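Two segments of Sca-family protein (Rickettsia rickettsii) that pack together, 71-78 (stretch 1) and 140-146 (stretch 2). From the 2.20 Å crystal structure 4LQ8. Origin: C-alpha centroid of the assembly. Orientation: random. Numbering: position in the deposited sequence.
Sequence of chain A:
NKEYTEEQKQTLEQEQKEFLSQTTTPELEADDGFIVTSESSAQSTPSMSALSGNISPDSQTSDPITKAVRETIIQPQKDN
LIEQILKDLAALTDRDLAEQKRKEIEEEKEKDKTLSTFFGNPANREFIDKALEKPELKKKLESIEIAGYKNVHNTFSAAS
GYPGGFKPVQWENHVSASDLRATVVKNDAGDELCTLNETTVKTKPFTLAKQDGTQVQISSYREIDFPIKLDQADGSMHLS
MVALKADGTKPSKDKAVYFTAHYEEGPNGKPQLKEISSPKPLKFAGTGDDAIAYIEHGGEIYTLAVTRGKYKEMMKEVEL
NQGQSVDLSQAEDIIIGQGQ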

# COMPACT_ATOMS: atom_id res chain seq x y z
N GLU A 71 -10.65 6.08 -4.15
CA GLU A 71 -12.03 5.60 -4.24
C GLU A 71 -12.21 4.10 -4.12
O GLU A 71 -13.26 3.66 -3.68
CB GLU A 71 -12.68 6.05 -5.56
CG GLU A 71 -12.83 7.55 -5.67
CD GLU A 71 -13.53 8.01 -6.94
OE1 GLU A 71 -13.55 7.25 -7.93
OE2 GLU A 71 -14.07 9.13 -6.93
N THR A 72 -11.25 3.32 -4.61
CA THR A 72 -11.40 1.86 -4.64
C THR A 72 -10.62 1.14 -3.55
O THR A 72 -10.98 0.02 -3.19
CB THR A 72 -11.02 1.28 -6.03
OG1 THR A 72 -9.60 1.36 -6.18
CG2 THR A 72 -11.69 2.00 -7.16
N ILE A 73 -9.54 1.76 -3.05
CA ILE A 73 -8.73 1.12 -2.01
C ILE A 73 -8.78 1.87 -0.67
O ILE A 73 -9.22 1.31 0.33
CB ILE A 73 -7.25 0.87 -2.48
CG1 ILE A 73 -7.17 0.03 -3.81
CG2 ILE A 73 -6.38 0.26 -1.35
CD1 ILE A 73 -7.61 -1.54 -3.71
N ILE A 74 -8.22 3.11 -0.64
CA ILE A 74 -8.03 3.86 0.61
C ILE A 74 -9.34 4.13 1.36
O ILE A 74 -9.43 3.79 2.54
CB ILE A 74 -7.18 5.14 0.40
CG1 ILE A 74 -5.77 4.75 -0.15
CG2 ILE A 74 -7.08 5.98 1.70
CD1 ILE A 74 -4.98 5.91 -0.76
N GLN A 75 -10.32 4.78 0.72
CA GLN A 75 -11.61 5.09 1.35
C GLN A 75 -12.38 3.82 1.72
O GLN A 75 -12.76 3.71 2.88
CB GLN A 75 -12.45 6.08 0.50
CG GLN A 75 -13.68 6.65 1.24
CD GLN A 75 -13.28 7.46 2.44
OE1 GLN A 75 -12.44 8.37 2.36
NE2 GLN A 75 -13.83 7.11 3.58
N PRO A 76 -12.55 2.79 0.85
CA PRO A 76 -13.28 1.57 1.30
C PRO A 76 -12.62 0.83 2.46
O PRO A 76 -13.34 0.24 3.27
CB PRO A 76 -13.33 0.70 0.02
CG PRO A 76 -13.22 1.66 -1.09
CD PRO A 76 -12.24 2.69 -0.59
N GLN A 77 -11.28 0.85 2.56
CA GLN A 77 -10.59 0.21 3.68
C GLN A 77 -11.00 0.90 4.98
O GLN A 77 -11.33 0.22 5.96
CB GLN A 77 -9.07 0.25 3.53
CG GLN A 77 -8.54 -0.73 2.50
CD GLN A 77 -7.06 -0.51 2.27
OE1 GLN A 77 -6.52 0.60 2.41
NE2 GLN A 77 -6.38 -1.57 1.91
N LYS A 78 -11.00 2.25 4.97
CA LYS A 78 -11.44 3.10 6.07
C LYS A 78 -12.91 2.85 6.38
O LYS A 78 -13.26 2.76 7.55
CB LYS A 78 -11.28 4.59 5.71
CG LYS A 78 -9.84 5.06 5.70
CD LYS A 78 -9.82 6.53 5.35
CE LYS A 78 -8.41 7.08 5.29
NZ LYS A 78 -8.42 8.49 4.84
N LYS A 140 -13.44 -8.90 4.44
CA LYS A 140 -14.01 -7.80 3.67
C LYS A 140 -12.90 -7.00 2.98
O LYS A 140 -12.97 -6.73 1.78
CB LYS A 140 -14.84 -6.85 4.55
CG LYS A 140 -16.08 -7.51 5.14
CD LYS A 140 -16.92 -6.51 5.92
CE LYS A 140 -18.22 -7.14 6.38
NZ LYS A 140 -18.04 -7.96 7.59
N LEU A 141 -11.86 -6.64 3.74
CA LEU A 141 -10.73 -5.87 3.19
C LEU A 141 -10.08 -6.62 2.03
O LEU A 141 -9.87 -6.03 0.98
CB LEU A 141 -9.69 -5.55 4.28
CG LEU A 141 -10.18 -4.64 5.41
CD1 LEU A 141 -9.13 -4.47 6.46
CD2 LEU A 141 -10.61 -3.27 4.88
N GLU A 142 -9.87 -7.93 2.20
CA GLU A 142 -9.27 -8.76 1.17
C GLU A 142 -10.05 -8.75 -0.15
O GLU A 142 -9.44 -8.57 -1.21
CB GLU A 142 -9.04 -10.19 1.67
CG GLU A 142 -7.95 -10.26 2.73
CD GLU A 142 -7.65 -11.64 3.27
OE1 GLU A 142 -8.08 -12.63 2.63
OE2 GLU A 142 -6.96 -11.75 4.31
N SER A 143 -11.39 -8.94 -0.11
CA SER A 143 -12.16 -8.98 -1.35
C SER A 143 -12.21 -7.61 -2.02
O SER A 143 -12.13 -7.56 -3.24
CB SER A 143 -13.56 -9.56 -1.14
OG SER A 143 -14.41 -8.60 -0.55
N ILE A 144 -12.28 -6.51 -1.25
CA ILE A 144 -12.29 -5.19 -1.88
C ILE A 144 -10.91 -4.81 -2.41
O ILE A 144 -10.83 -4.07 -3.38
CB ILE A 144 -12.96 -4.06 -1.04
CG1 ILE A 144 -12.21 -3.74 0.27
CG2 ILE A 144 -14.42 -4.46 -0.77
CD1 ILE A 144 -11.25 -2.56 0.24
N GLU A 145 -9.83 -5.34 -1.80
CA GLU A 145 -8.47 -5.08 -2.27
C GLU A 145 -8.19 -5.75 -3.61
O GLU A 145 -7.70 -5.08 -4.52
CB GLU A 145 -7.42 -5.51 -1.22
CG GLU A 145 -7.27 -4.49 -0.11
CD GLU A 145 -6.84 -5.07 1.23
OE1 GLU A 145 -6.55 -6.28 1.30
OE2 GLU A 145 -6.77 -4.30 2.21
N ILE A 146 -8.53 -7.05 -3.74
CA ILE A 146 -8.34 -7.83 -4.96
C ILE A 146 -9.17 -7.21 -6.11
O ILE A 146 -8.62 -6.95 -7.18
CB ILE A 146 -8.66 -9.34 -4.71
CG1 ILE A 146 -7.56 -9.99 -3.81
CG2 ILE A 146 -8.85 -10.12 -6.05
CD1 ILE A 146 -8.00 -11.29 -3.12
O HOH W 1 -12.54 -1.96 -3.99

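How do the two stretches meet? Both are helical and run nearly antiparallel, at 166°, with their axes 9.4 Å apart at closest approach. The register is set by two backbone pairs: I73 CA lies 6.2 Å from E145 CA, and Q77 CA lies 6.1 Å from L141 CA. The contact is modest, 291 Å² summed over both sides, and Q77 and I144 contribute the largest shares.

What polar contact joins the side chains? Q77 NE2 donates a hydrogen bond to E145 OE2, at 2.8 Å and with an angle of 145° at the hydrogen. Neither CA-to-CB bond aims at the partner helix; both point sideways, and the ends of the chains come nearer. Q77 has chi1 m (-75°) and chi2 t (173°), so its chain is extended and carries the amide across the gap. E145 uses the same m, t combination, with chi2 at 151°, to bring its carboxylate to meet it. The pairing suits these types, since an amide nitrogen can donate and a carboxylate oxygen can accept where both residues are buried. Both atoms also find hydrogen bonds elsewhere in the structure.

What fills the space beside this bond? I144 points toward stretch 1, and its CD1 touches P76 CB at 3.9 Å and Q77 CG at 4.0 Å. Its chi1 is p (65°) and its chi2, at 97°, lies between the usual wells, a conformation that leaves CD1 against both residues. P76 also points toward its partner, offering a compact apolar ring. L141 starts sideways, but its m, t rotamer (chi1 -64°, chi2 176°) brings CD2 to 3.7 Å from Q77 CA. L141 CD2 is also 4.0 Å from Q77 CG, so the aliphatic part of the glutamine packs against leucine and isoleucine while its amide makes the polar bond.

How is the other end of the contact closed? I73 is buried and starts sideways, but with chi1 and chi2 both m (-56° and -69°) its CD1 comes within 3.6 Å of E145 O. This is a van der Waals contact that covers main chain with a methyl. Nearby, T72 O and I144 O are 4.1 Å apart, and as two acceptors they cannot bond directly. A water donates to both, at 2.6 Å from its O to T72 O and 2.8 Å to I144 O, linking the helices through their backbones.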